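Local coordinates for fatty-acid-binding protein 1 (Arabidopsis thaliana, PDB 4DOO) that binds fatty acids, preferentially saturated ones, in a chalcone-isomerase-like fold and may take part in alpha-linolenic acid metabolism in the chloroplast, at residues 7-12 and 27-32; 12-17 and 42-47; 90-95 and 143-148; 106-111 and 129-134. All coordinates share one frame; numbering follows the deposited sequence.

Contact 1. Residues 7-12 and 27-32. With DAO (lauric acid), chain C.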
# COMPACT_ATOMS: atom_id res chain seq x y z
N GLU A 7 1.04 -7.23 14.22
CA GLU A 7 1.76 -5.97 14.32
C GLU A 7 1.82 -5.78 15.83
O GLU A 7 0.80 -5.55 16.48
CB GLU A 7 0.97 -4.85 13.65
CG GLU A 7 1.72 -3.55 13.48
CD GLU A 7 2.08 -2.91 14.80
OE1 GLU A 7 3.29 -2.85 15.13
OE2 GLU A 7 1.15 -2.46 15.51
N PRO A 8 3.02 -5.90 16.42
CA PRO A 8 3.25 -5.76 17.86
C PRO A 8 2.63 -4.58 18.60
O PRO A 8 1.89 -4.77 19.56
CB PRO A 8 4.77 -5.79 17.98
CG PRO A 8 5.23 -5.25 16.66
CD PRO A 8 4.31 -5.95 15.70
N LYS A 9 2.93 -3.36 18.17
CA LYS A 9 2.42 -2.18 18.85
C LYS A 9 0.91 -2.11 19.00
O LYS A 9 0.41 -1.70 20.04
CB LYS A 9 2.91 -0.90 18.18
CG LYS A 9 2.53 0.35 18.97
CD LYS A 9 3.11 1.62 18.37
CE LYS A 9 2.83 2.81 19.28
NZ LYS A 9 3.28 4.10 18.67
N THR A 10 0.18 -2.51 17.95
CA THR A 10 -1.28 -2.46 17.97
C THR A 10 -1.94 -3.80 18.28
O THR A 10 -3.06 -3.84 18.78
CB THR A 10 -1.84 -1.96 16.62
OG1 THR A 10 -1.51 -2.91 15.60
CG2 THR A 10 -1.23 -0.62 16.26
N GLY A 11 -1.24 -4.89 17.98
CA GLY A 11 -1.80 -6.20 18.22
C GLY A 11 -2.64 -6.71 17.06
O GLY A 11 -3.13 -7.83 17.09
N PHE A 12 -2.80 -5.89 16.02
CA PHE A 12 -3.61 -6.30 14.87
C PHE A 12 -2.93 -7.40 14.07
O PHE A 12 -1.71 -7.40 13.89
CB PHE A 12 -3.91 -5.09 13.97
CG PHE A 12 -4.85 -4.09 14.60
CD1 PHE A 12 -5.60 -3.24 13.80
CD2 PHE A 12 -5.00 -4.02 15.98
CE1 PHE A 12 -6.49 -2.32 14.37
CE2 PHE A 12 -5.89 -3.11 16.56
CZ PHE A 12 -6.63 -2.26 15.75
N VAL A 27 4.73 -5.22 7.14
CA VAL A 27 3.67 -4.72 8.00
C VAL A 27 4.16 -3.45 8.69
O VAL A 27 5.27 -3.42 9.22
CB VAL A 27 3.27 -5.76 9.06
CG1 VAL A 27 2.29 -5.16 10.06
CG2 VAL A 27 2.65 -6.97 8.38
N GLY A 28 3.33 -2.41 8.68
CA GLY A 28 3.73 -1.16 9.31
C GLY A 28 2.58 -0.38 9.92
O GLY A 28 1.44 -0.84 9.97
N LEU A 29 2.90 0.83 10.39
CA LEU A 29 1.92 1.71 11.00
C LEU A 29 1.95 3.08 10.33
O LEU A 29 3.02 3.61 10.03
CB LEU A 29 2.21 1.89 12.50
CG LEU A 29 2.14 0.69 13.43
CD1 LEU A 29 2.44 1.15 14.86
CD2 LEU A 29 0.76 0.05 13.36
N ARG A 30 0.76 3.63 10.10
CA ARG A 30 0.63 4.95 9.50
C ARG A 30 0.28 5.84 10.69
O ARG A 30 -0.77 5.67 11.31
CB ARG A 30 -0.52 4.96 8.48
CG ARG A 30 -0.60 6.19 7.57
CD ARG A 30 -1.29 7.39 8.22
NE ARG A 30 -1.70 8.36 7.20
CZ ARG A 30 -1.52 9.67 7.29
NH1 ARG A 30 -0.93 10.19 8.35
NH2 ARG A 30 -1.93 10.46 6.30
N LYS A 31 1.18 6.76 11.01
CA LYS A 31 0.97 7.65 12.14
C LYS A 31 0.66 9.07 11.72
O LYS A 31 0.78 9.43 10.55
CB LYS A 31 2.23 7.67 13.02
CG LYS A 31 2.62 6.32 13.58
CD LYS A 31 3.99 6.36 14.24
CE LYS A 31 4.41 4.98 14.72
NZ LYS A 31 5.76 4.99 15.36
N LYS A 32 0.24 9.87 12.69
CA LYS A 32 -0.07 11.27 12.49
C LYS A 32 0.74 12.01 13.55
O LYS A 32 0.54 11.80 14.75
CB LYS A 32 -1.56 11.54 12.69
CG LYS A 32 -1.93 13.01 12.75
CD LYS A 32 -1.58 13.75 11.48
CE LYS A 32 -2.04 15.21 11.55
NZ LYS A 32 -1.70 15.97 10.32
O1 DAO C . -3.20 9.31 4.06
O2 DAO C . -2.91 7.33 4.99
C1 DAO C . -3.17 8.05 4.00
C2 DAO C . -3.48 7.39 2.68
C3 DAO C . -4.82 6.66 2.77
C4 DAO C . -5.26 6.14 1.39
C5 DAO C . -6.43 5.16 1.52
C6 DAO C . -7.76 5.90 1.67
C7 DAO C . -8.78 5.05 2.40
C8 DAO C . -9.90 5.93 2.94
C9 DAO C . -10.85 5.14 3.81
C10 DAO C . -12.01 6.03 4.27
C11 DAO C . -13.27 5.20 4.51
C12 DAO C . -14.34 6.03 5.16
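Glu7 packs on Val27 and Leu29 of strand 22-33, and each atom of its side chain has a definite neighbour. CB lies 3.8 Å from Val27 CG1. CG, set anti to the backbone N (chi1 -170°), keeps Val27 CG1 in contact and comes 3.7 Å from Leu29 CD2. CD follows at 3.5 Å from that same Leu29 CD2, the glutamate crossing the leucine at about a right angle. At the tip, OE2 approaches Leu29 CD2 to 3.3 Å, yet no hydrogen bond spans the two segments. The carboxylate instead serves its own loop, which joins edge strand 5-6 to its neighbour, strand 13-18, in the antiparallel sheet of this chalcone-isomerase-like fold. OE2 takes Thr10 OG1 on its anti lone pair at 2.7 Å and Thr10 N on the syn side but tilted out of the carboxylate plane, at 2.6 Å. OE1 is met by Lys9 N from above the carboxylate plane at 3.1 Å. Three donors on a buried carboxylate are consistent with its staying ionised. Thr10 OG1 also accepts from Phe12 N, an ST turn, while its CG2 meets Leu29 CD2 tip to tip. Lys9 lays CD against Leu29 CD1 and pairs NZ with Asp41. Beyond Leu29, Arg30 meets the carboxyl group of laurate with the edge of its guanidinium: NE donates to O2 at 2.7 Å, NH2 to O1, both N-H...O angles being 178°.

Contact 2. Residues 12-17 and 42-47. With DAO (lauric acid), chain C; DAO (lauric acid), chain D.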
# COMPACT_ATOMS: atom_id res chain seq x y z
N PHE A 12 -2.80 -5.89 16.02
CA PHE A 12 -3.61 -6.30 14.87
C PHE A 12 -2.93 -7.40 14.07
O PHE A 12 -1.71 -7.40 13.89
CB PHE A 12 -3.91 -5.09 13.97
CG PHE A 12 -4.85 -4.09 14.60
CD1 PHE A 12 -5.60 -3.24 13.80
CD2 PHE A 12 -5.00 -4.02 15.98
CE1 PHE A 12 -6.49 -2.32 14.37
CE2 PHE A 12 -5.89 -3.11 16.56
CZ PHE A 12 -6.63 -2.26 15.75
N SER A 13 -3.73 -8.34 13.58
CA SER A 13 -3.22 -9.48 12.83
C SER A 13 -3.48 -9.41 11.33
O SER A 13 -4.53 -8.94 10.89
CB SER A 13 -3.84 -10.77 13.40
OG SER A 13 -3.39 -11.91 12.69
N PHE A 14 -2.51 -9.89 10.56
CA PHE A 14 -2.59 -9.92 9.10
C PHE A 14 -2.26 -11.33 8.62
O PHE A 14 -1.27 -11.92 9.05
CB PHE A 14 -1.58 -8.95 8.48
CG PHE A 14 -1.89 -7.51 8.73
CD1 PHE A 14 -2.61 -6.77 7.80
CD2 PHE A 14 -1.46 -6.88 9.89
CE1 PHE A 14 -2.90 -5.43 8.03
CE2 PHE A 14 -1.74 -5.54 10.13
CZ PHE A 14 -2.46 -4.81 9.19
N PRO A 15 -3.08 -11.89 7.72
CA PRO A 15 -2.80 -13.23 7.22
C PRO A 15 -1.50 -13.25 6.42
O PRO A 15 -1.16 -12.29 5.74
CB PRO A 15 -4.03 -13.55 6.36
CG PRO A 15 -4.45 -12.19 5.87
CD PRO A 15 -4.30 -11.33 7.11
N ALA A 16 -0.77 -14.36 6.52
CA ALA A 16 0.51 -14.51 5.82
C ALA A 16 0.33 -14.46 4.30
O ALA A 16 1.29 -14.20 3.57
CB ALA A 16 1.16 -15.83 6.23
N SER A 17 -0.89 -14.70 3.84
CA SER A 17 -1.17 -14.66 2.42
C SER A 17 -2.65 -14.50 2.19
O SER A 17 -3.46 -14.73 3.10
CB SER A 17 -0.68 -15.95 1.74
OG SER A 17 -1.40 -17.08 2.20
N VAL A 42 -2.64 5.87 13.49
CA VAL A 42 -3.92 5.93 12.79
C VAL A 42 -4.41 4.57 12.34
O VAL A 42 -5.56 4.20 12.60
CB VAL A 42 -3.83 6.87 11.58
CG1 VAL A 42 -5.21 7.04 10.94
CG2 VAL A 42 -3.30 8.23 12.02
N TYR A 43 -3.55 3.82 11.65
CA TYR A 43 -3.92 2.48 11.21
C TYR A 43 -2.68 1.63 10.95
O TYR A 43 -1.59 2.15 10.76
CB TYR A 43 -4.79 2.53 9.94
CG TYR A 43 -4.16 3.14 8.69
CD1 TYR A 43 -4.44 4.46 8.32
CD2 TYR A 43 -3.33 2.39 7.86
CE1 TYR A 43 -3.91 5.01 7.15
CE2 TYR A 43 -2.79 2.92 6.70
CZ TYR A 43 -3.09 4.23 6.34
OH TYR A 43 -2.60 4.75 5.17
N ALA A 44 -2.87 0.31 10.99
CA ALA A 44 -1.80 -0.63 10.72
C ALA A 44 -2.04 -1.08 9.29
O ALA A 44 -3.19 -1.11 8.84
CB ALA A 44 -1.87 -1.82 11.65
N PHE A 45 -0.98 -1.40 8.56
CA PHE A 45 -1.17 -1.85 7.18
C PHE A 45 -0.25 -3.01 6.85
O PHE A 45 0.80 -3.20 7.48
CB PHE A 45 -0.98 -0.68 6.20
CG PHE A 45 0.40 -0.08 6.20
CD1 PHE A 45 1.42 -0.63 5.42
CD2 PHE A 45 0.68 1.05 6.96
CE1 PHE A 45 2.71 -0.07 5.41
CE2 PHE A 45 1.96 1.62 6.96
CZ PHE A 45 2.97 1.06 6.19
N GLY A 46 -0.67 -3.82 5.88
CA GLY A 46 0.11 -4.96 5.46
C GLY A 46 0.21 -4.88 3.95
O GLY A 46 -0.80 -4.64 3.28
N VAL A 47 1.41 -5.06 3.42
CA VAL A 47 1.61 -4.98 1.98
C VAL A 47 1.82 -6.38 1.41
O VAL A 47 2.74 -7.09 1.81
CB VAL A 47 2.84 -4.11 1.63
CG1 VAL A 47 2.97 -3.99 0.11
CG2 VAL A 47 2.69 -2.73 2.26
O1 DAO C . -3.20 9.31 4.06
O2 DAO C . -2.91 7.33 4.99
C1 DAO C . -3.17 8.05 4.00
C2 DAO C . -3.48 7.39 2.68
C3 DAO C . -4.82 6.66 2.77
C4 DAO C . -5.26 6.14 1.39
C5 DAO C . -6.43 5.16 1.52
C6 DAO C . -7.76 5.90 1.67
C7 DAO C . -8.78 5.05 2.40
C8 DAO C . -9.90 5.93 2.94
C9 DAO C . -10.85 5.14 3.81
C10 DAO C . -12.01 6.03 4.27
C11 DAO C . -13.27 5.20 4.51
C12 DAO C . -14.34 6.03 5.16
O1 DAO D . -5.99 14.96 16.09
O2 DAO D . -7.66 13.54 15.95
C1 DAO D . -6.53 13.94 15.60
C2 DAO D . -5.77 13.16 14.56
C3 DAO D . -6.24 13.56 13.16
C4 DAO D . -6.43 12.33 12.28
C5 DAO D . -5.37 12.27 11.19
C6 DAO D . -6.00 11.96 9.84
C7 DAO D . -5.37 10.72 9.20
C8 DAO D . -6.38 9.98 8.34
C9 DAO D . -5.70 9.11 7.30
C10 DAO D . -6.24 7.68 7.36
C11 DAO D . -6.99 7.31 6.09
C12 DAO D . -7.71 5.99 6.25
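Phe14 presses the end of its ring against the backbone from Ala44 to Gly46. CE1 lies 3.5 Å from Gly46 N, and CZ is 3.7 Å from Phe45 C; both backbone atoms approach the ring obliquely. Ala44 C and O instead sit at the ring edge, and Ala44 CB is 3.9 Å from CZ. The glycine is part of this fit, because a CB on Gly46 would fall 2.9 Å from Phe14 CD1. Phe12 adds a looser touch, its CB 4.5 Å from Ala44 CB. Strands 13-18 and 39-50 flank strand 22-33 in the antiparallel sheet of the chalcone-isomerase-like fold, so the ring joins two strands that are not direct neighbours in the sheet. An alanine at Phe14 would probably open a gap over Ala44 and Gly46, leaving buried backbone without its aromatic cover. Leu24 and Gln92 also touch the Phe14 side chain, and its backbone is hydrogen-bonded to Val5. Farther out, Val42 and Tyr43 both face Arg30 in a classic beta bulge. Tyr43 CG stands between the backbone N and the carbonyl carbon (chi1 62°), and the ring leads away from Phe14 into the fatty-acid pocket. There Tyr43 OH donates to O2 of one laurate at 2.6 Å and is also hydrogen-bonded to Tyr181 OH. Tyr43 CE1, at the ring edge, touches C10 of the second laurate at 3.5 Å.

Contact 3. Residues 90-95 and 143-148. With DAO (lauric acid), chain D.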
# COMPACT_ATOMS: atom_id res chain seq x y z
N ARG A 90 -3.62 -3.83 2.82
CA ARG A 90 -4.73 -3.99 3.76
C ARG A 90 -4.54 -3.05 4.93
O ARG A 90 -3.51 -3.09 5.62
CB ARG A 90 -4.83 -5.43 4.26
CG ARG A 90 -5.78 -5.60 5.44
CD ARG A 90 -6.08 -7.06 5.69
NE ARG A 90 -6.79 -7.66 4.56
CZ ARG A 90 -7.22 -8.91 4.53
NH1 ARG A 90 -7.02 -9.71 5.57
NH2 ARG A 90 -7.86 -9.36 3.45
N LEU A 91 -5.53 -2.18 5.15
CA LEU A 91 -5.49 -1.23 6.25
C LEU A 91 -6.46 -1.67 7.33
O LEU A 91 -7.56 -2.13 7.02
CB LEU A 91 -5.91 0.17 5.79
CG LEU A 91 -5.17 0.92 4.69
CD1 LEU A 91 -5.48 0.29 3.34
CD2 LEU A 91 -5.60 2.38 4.70
N GLN A 92 -6.05 -1.54 8.59
CA GLN A 92 -6.91 -1.86 9.72
C GLN A 92 -6.85 -0.65 10.65
O GLN A 92 -5.79 -0.33 11.20
CB GLN A 92 -6.41 -3.12 10.45
CG GLN A 92 -6.61 -4.39 9.64
CD GLN A 92 -6.27 -5.63 10.44
OE1 GLN A 92 -6.92 -5.94 11.43
NE2 GLN A 92 -5.24 -6.35 10.01
N ILE A 93 -7.98 0.03 10.79
CA ILE A 93 -8.07 1.24 11.59
C ILE A 93 -7.76 1.03 13.07
O ILE A 93 -8.39 0.21 13.73
CB ILE A 93 -9.47 1.90 11.45
CG1 ILE A 93 -9.79 2.13 9.97
CG2 ILE A 93 -9.51 3.24 12.20
CD1 ILE A 93 -8.76 2.97 9.23
N VAL A 94 -6.80 1.80 13.57
CA VAL A 94 -6.38 1.72 14.97
C VAL A 94 -7.01 2.82 15.83
O VAL A 94 -7.60 2.53 16.88
CB VAL A 94 -4.84 1.82 15.08
CG1 VAL A 94 -4.41 1.89 16.53
CG2 VAL A 94 -4.19 0.62 14.40
N TYR A 95 -6.87 4.08 15.40
CA TYR A 95 -7.42 5.21 16.14
C TYR A 95 -8.94 5.13 16.16
O TYR A 95 -9.58 4.97 15.12
CB TYR A 95 -6.97 6.53 15.49
CG TYR A 95 -7.28 7.77 16.30
CD1 TYR A 95 -6.84 7.90 17.61
CD2 TYR A 95 -8.02 8.82 15.74
CE1 TYR A 95 -7.12 9.04 18.36
CE2 TYR A 95 -8.31 9.96 16.48
CZ TYR A 95 -7.85 10.07 17.79
OH TYR A 95 -8.13 11.20 18.53
N ASN A 143 -10.92 -0.86 14.04
CA ASN A 143 -11.07 -2.24 13.60
C ASN A 143 -11.69 -2.40 12.21
O ASN A 143 -11.93 -3.52 11.76
CB ASN A 143 -11.87 -3.06 14.63
CG ASN A 143 -11.17 -3.14 15.97
OD1 ASN A 143 -9.99 -3.47 16.04
ND2 ASN A 143 -11.90 -2.85 17.04
N SER A 144 -11.95 -1.28 11.53
CA SER A 144 -12.49 -1.35 10.17
C SER A 144 -11.33 -1.80 9.29
O SER A 144 -10.18 -1.45 9.54
CB SER A 144 -12.96 0.04 9.70
OG SER A 144 -14.01 0.54 10.50
N THR A 145 -11.63 -2.59 8.26
CA THR A 145 -10.60 -3.07 7.35
C THR A 145 -10.86 -2.58 5.93
O THR A 145 -11.97 -2.72 5.40
CB THR A 145 -10.55 -4.62 7.31
OG1 THR A 145 -10.18 -5.12 8.60
CG2 THR A 145 -9.53 -5.10 6.28
N ILE A 146 -9.85 -1.99 5.31
CA ILE A 146 -9.96 -1.49 3.95
C ILE A 146 -8.89 -2.16 3.12
O ILE A 146 -7.72 -2.20 3.52
CB ILE A 146 -9.74 0.04 3.85
CG1 ILE A 146 -10.78 0.78 4.70
CG2 ILE A 146 -9.82 0.49 2.40
CD1 ILE A 146 -10.50 0.74 6.19
N ASP A 147 -9.28 -2.70 1.97
CA ASP A 147 -8.34 -3.36 1.08
C ASP A 147 -8.17 -2.60 -0.22
O ASP A 147 -9.12 -2.45 -0.99
CB ASP A 147 -8.81 -4.79 0.77
CG ASP A 147 -8.35 -5.79 1.80
OD1 ASP A 147 -7.69 -5.39 2.79
OD2 ASP A 147 -8.65 -7.00 1.63
N LEU A 148 -6.96 -2.10 -0.45
CA LEU A 148 -6.64 -1.38 -1.68
C LEU A 148 -5.89 -2.38 -2.54
O LEU A 148 -4.84 -2.88 -2.13
CB LEU A 148 -5.74 -0.17 -1.40
CG LEU A 148 -6.16 0.83 -0.31
CD1 LEU A 148 -5.04 1.86 -0.13
CD2 LEU A 148 -7.46 1.51 -0.70
O1 DAO D . -5.99 14.96 16.09
O2 DAO D . -7.66 13.54 15.95
C1 DAO D . -6.53 13.94 15.60
C2 DAO D . -5.77 13.16 14.56
C3 DAO D . -6.24 13.56 13.16
C4 DAO D . -6.43 12.33 12.28
C5 DAO D . -5.37 12.27 11.19
C6 DAO D . -6.00 11.96 9.84
C7 DAO D . -5.37 10.72 9.20
C8 DAO D . -6.38 9.98 8.34
C9 DAO D . -5.70 9.11 7.30
C10 DAO D . -6.24 7.68 7.36
C11 DAO D . -6.99 7.31 6.09
C12 DAO D . -7.71 5.99 6.25
O HOH W 1 -9.66 -5.50 12.35
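Leu91 and Ile146 form a hydrogen-bonded pair in the antiparallel sheet of the chalcone-isomerase-like fold, where strands 87-93 and 145-151 are neighbours. The short strand axes approach to 4.7 Å with directions 160° apart. Leu91 N donates to Ile146 O at 2.7 Å, and Ile146 N returns a bond to Leu91 O at 2.9 Å. Beyond this pair, toward the start of segment 143-148, Ile93 N donates to Ser144 O and Asn143 N to Ile93 O, the latter at 2.8 Å. Arg90 and Asp147 make a non-hydrogen-bonded pair whose side chains lie alongside each other, pointing the same way. The arginine chain runs extended to CD and bends there (chi3 -64°), which sets NE beside the carboxylate. Arg90 NE then donates to Asp147 OD1 at 3.0 Å, and NH2 to OD2 at 3.1 Å, each oxygen using its syn lone pair. With the two planes only 11° apart, this is a side-on, two-nitrogen salt bridge. Nearby, a water donates to both Gln92 OE1 and Asn143 O, while Gln92 NE2 bonds Ser13 O. Leu91 CD1 meets Leu148 CG at 3.8 Å on the face that turns to the ligand pocket, to which Leu148 belongs. Strand 39-50 flanks 87-93 with Tyr43 against Leu91, strand 155-160 flanks 145-151 with Val158 against Ile146, and strand 13-18 packs Phe14 and Pro15 on Arg90.

Contact 4. Residues 106-111 and 129-134. With DAO (lauric acid), chain C; DAO (lauric acid), chain D.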
# COMPACT_ATOMS: atom_id res chain seq x y z
N ALA A 106 -7.30 14.26 4.75
CA ALA A 106 -5.99 13.63 4.91
C ALA A 106 -5.53 12.81 3.71
O ALA A 106 -4.38 12.95 3.28
CB ALA A 106 -5.98 12.75 6.16
N PHE A 107 -6.40 11.96 3.15
CA PHE A 107 -5.96 11.18 2.00
C PHE A 107 -5.96 12.01 0.72
O PHE A 107 -5.28 11.67 -0.24
CB PHE A 107 -6.77 9.87 1.85
CG PHE A 107 -8.20 10.05 1.39
CD1 PHE A 107 -8.50 10.52 0.12
CD2 PHE A 107 -9.25 9.67 2.23
CE1 PHE A 107 -9.82 10.61 -0.32
CE2 PHE A 107 -10.58 9.76 1.79
CZ PHE A 107 -10.86 10.22 0.52
N GLN A 108 -6.71 13.11 0.70
CA GLN A 108 -6.71 13.96 -0.48
C GLN A 108 -5.35 14.65 -0.54
O GLN A 108 -4.80 14.87 -1.62
CB GLN A 108 -7.85 14.98 -0.42
CG GLN A 108 -9.17 14.39 -0.87
CD GLN A 108 -10.38 15.20 -0.43
OE1 GLN A 108 -11.50 14.91 -0.82
NE2 GLN A 108 -10.14 16.21 0.40
N GLU A 109 -4.80 14.96 0.62
CA GLU A 109 -3.50 15.60 0.70
C GLU A 109 -2.37 14.62 0.37
O GLU A 109 -1.52 14.90 -0.48
CB GLU A 109 -3.26 16.18 2.10
CG GLU A 109 -2.07 17.12 2.19
CD GLU A 109 -1.97 17.82 3.54
OE1 GLU A 109 -1.69 17.14 4.55
OE2 GLU A 109 -2.17 19.05 3.59
N SER A 110 -2.35 13.47 1.05
CA SER A 110 -1.30 12.47 0.82
C SER A 110 -1.32 11.94 -0.62
O SER A 110 -0.29 11.94 -1.30
CB SER A 110 -1.45 11.31 1.81
OG SER A 110 -2.68 10.65 1.64
N VAL A 111 -2.48 11.49 -1.07
CA VAL A 111 -2.59 10.98 -2.43
C VAL A 111 -2.37 12.13 -3.41
O VAL A 111 -1.71 11.96 -4.44
CB VAL A 111 -3.98 10.34 -2.67
CG1 VAL A 111 -4.13 9.95 -4.13
CG2 VAL A 111 -4.13 9.10 -1.78
N SER A 129 -12.14 11.01 -8.56
CA SER A 129 -12.68 9.68 -8.85
C SER A 129 -12.33 8.73 -7.71
O SER A 129 -13.06 7.78 -7.43
CB SER A 129 -12.12 9.15 -10.17
OG SER A 129 -10.72 8.95 -10.10
N PHE A 130 -11.21 9.00 -7.05
CA PHE A 130 -10.78 8.18 -5.92
C PHE A 130 -11.65 8.53 -4.72
O PHE A 130 -12.21 7.65 -4.06
CB PHE A 130 -9.31 8.45 -5.59
CG PHE A 130 -8.79 7.66 -4.42
CD1 PHE A 130 -8.73 6.27 -4.48
CD2 PHE A 130 -8.38 8.29 -3.26
CE1 PHE A 130 -8.26 5.52 -3.39
CE2 PHE A 130 -7.90 7.56 -2.17
CZ PHE A 130 -7.85 6.17 -2.24
N THR A 131 -11.77 9.83 -4.44
CA THR A 131 -12.58 10.31 -3.33
C THR A 131 -14.01 9.77 -3.40
O THR A 131 -14.57 9.34 -2.39
CB THR A 131 -12.65 11.86 -3.34
OG1 THR A 131 -11.34 12.40 -3.16
CG2 THR A 131 -13.57 12.36 -2.22
N SER A 132 -14.59 9.80 -4.60
CA SER A 132 -15.96 9.33 -4.80
C SER A 132 -16.18 7.88 -4.39
O SER A 132 -17.32 7.48 -4.13
CB SER A 132 -16.37 9.51 -6.27
OG SER A 132 -16.39 10.88 -6.63
N LEU A 133 -15.12 7.10 -4.32
CA LEU A 133 -15.24 5.70 -3.93
C LEU A 133 -15.75 5.59 -2.49
O LEU A 133 -16.36 4.59 -2.11
CB LEU A 133 -13.89 4.98 -4.05
CG LEU A 133 -13.27 4.84 -5.45
CD1 LEU A 133 -11.92 4.14 -5.32
CD2 LEU A 133 -14.20 4.06 -6.37
N PHE A 134 -15.50 6.62 -1.69
CA PHE A 134 -15.92 6.61 -0.29
C PHE A 134 -17.06 7.58 0.01
O PHE A 134 -17.28 7.95 1.16
CB PHE A 134 -14.73 6.92 0.62
CG PHE A 134 -13.47 6.20 0.24
CD1 PHE A 134 -12.61 6.73 -0.72
CD2 PHE A 134 -13.15 4.98 0.82
CE1 PHE A 134 -11.46 6.05 -1.10
CE2 PHE A 134 -12.00 4.29 0.44
CZ PHE A 134 -11.15 4.83 -0.52
O1 DAO C . -3.20 9.31 4.06
O2 DAO C . -2.91 7.33 4.99
C1 DAO C . -3.17 8.05 4.00
C2 DAO C . -3.48 7.39 2.68
C3 DAO C . -4.82 6.66 2.77
C4 DAO C . -5.26 6.14 1.39
C5 DAO C . -6.43 5.16 1.52
C6 DAO C . -7.76 5.90 1.67
C7 DAO C . -8.78 5.05 2.40
C8 DAO C . -9.90 5.93 2.94
C9 DAO C . -10.85 5.14 3.81
C10 DAO C . -12.01 6.03 4.27
C11 DAO C . -13.27 5.20 4.51
C12 DAO C . -14.34 6.03 5.16
O1 DAO D . -5.99 14.96 16.09
O2 DAO D . -7.66 13.54 15.95
C1 DAO D . -6.53 13.94 15.60
C2 DAO D . -5.77 13.16 14.56
C3 DAO D . -6.24 13.56 13.16
C4 DAO D . -6.43 12.33 12.28
C5 DAO D . -5.37 12.27 11.19
C6 DAO D . -6.00 11.96 9.84
C7 DAO D . -5.37 10.72 9.20
C8 DAO D . -6.38 9.98 8.34
C9 DAO D . -5.70 9.11 7.30
C10 DAO D . -6.24 7.68 7.36
C11 DAO D . -6.99 7.31 6.09
C12 DAO D . -7.71 5.99 6.25
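Gln108 and Thr131 bring the backbones of helix 100-118 and the end of helix 124-131 closest, their CA atoms 7.5 Å apart, so the contact is carried by side chains. Phe107, Phe130 and Phe134 form an aromatic cluster that lines the laurate pocket of this chalcone-isomerase-like fold. Phe107 CG, set between its backbone N and carbonyl carbon (chi1 71°), comes 4.2 Å from laurate C6. Phe130 presents its edge to the face of Phe107 in an offset edge-to-face pair, the planes at 83° and the centroids 5.5 Å apart. The nearest atoms of that pair, Phe107 CD1 and Phe130 CE2, are separated by 3.8 Å. Phe134 meets the same ring obliquely, with its CD1 4.1 Å from Phe107 CZ. One face of Phe134 carries laurate C8, 3.6 Å above the ring plane and offset toward the rim, while Leu133 CB lies over the opposite face. Phe107 CD2 touches C8 as well, and the edge of Phe130 meets C6, so all three rings touch the alkyl chain. An alanine at Phe107 would probably open a gap beside laurate C6 and C8 and leave the edge of Phe130 without the face it points at. Val111 CG2 packs on Phe130 CE2 at 4.1 Å. Gln108 OE1 comes near Thr131 OG1, but that hydroxyl is hydrogen-bonded to Leu127 O. Ala106 CB touches C8 of the second laurate. One turn on from Ala106, Ser110 OG donates to O1 of the first laurate at 2.8 Å.

How the contacts relate
From the N terminus, contact 1 folds the loop between strands 5-6 and 13-18 back on strand 22-33. Contact 2 starts at the shared Phe12 and closes on strand 39-50, so the two cross along the chain; they also meet directly, through Gly28 O with Phe45 N and Arg30 N with Tyr43 O. Contact 3 opens only after both have closed, and Val42 O with Val94 N joins it to contact 2. Its long excursion carries helices 100-118 and 124-131, with contact 4 nested inside. Contact 4 touches none of the others, yet laurate links it to the sheet: both lauric acid pockets draw residues from all four contacts.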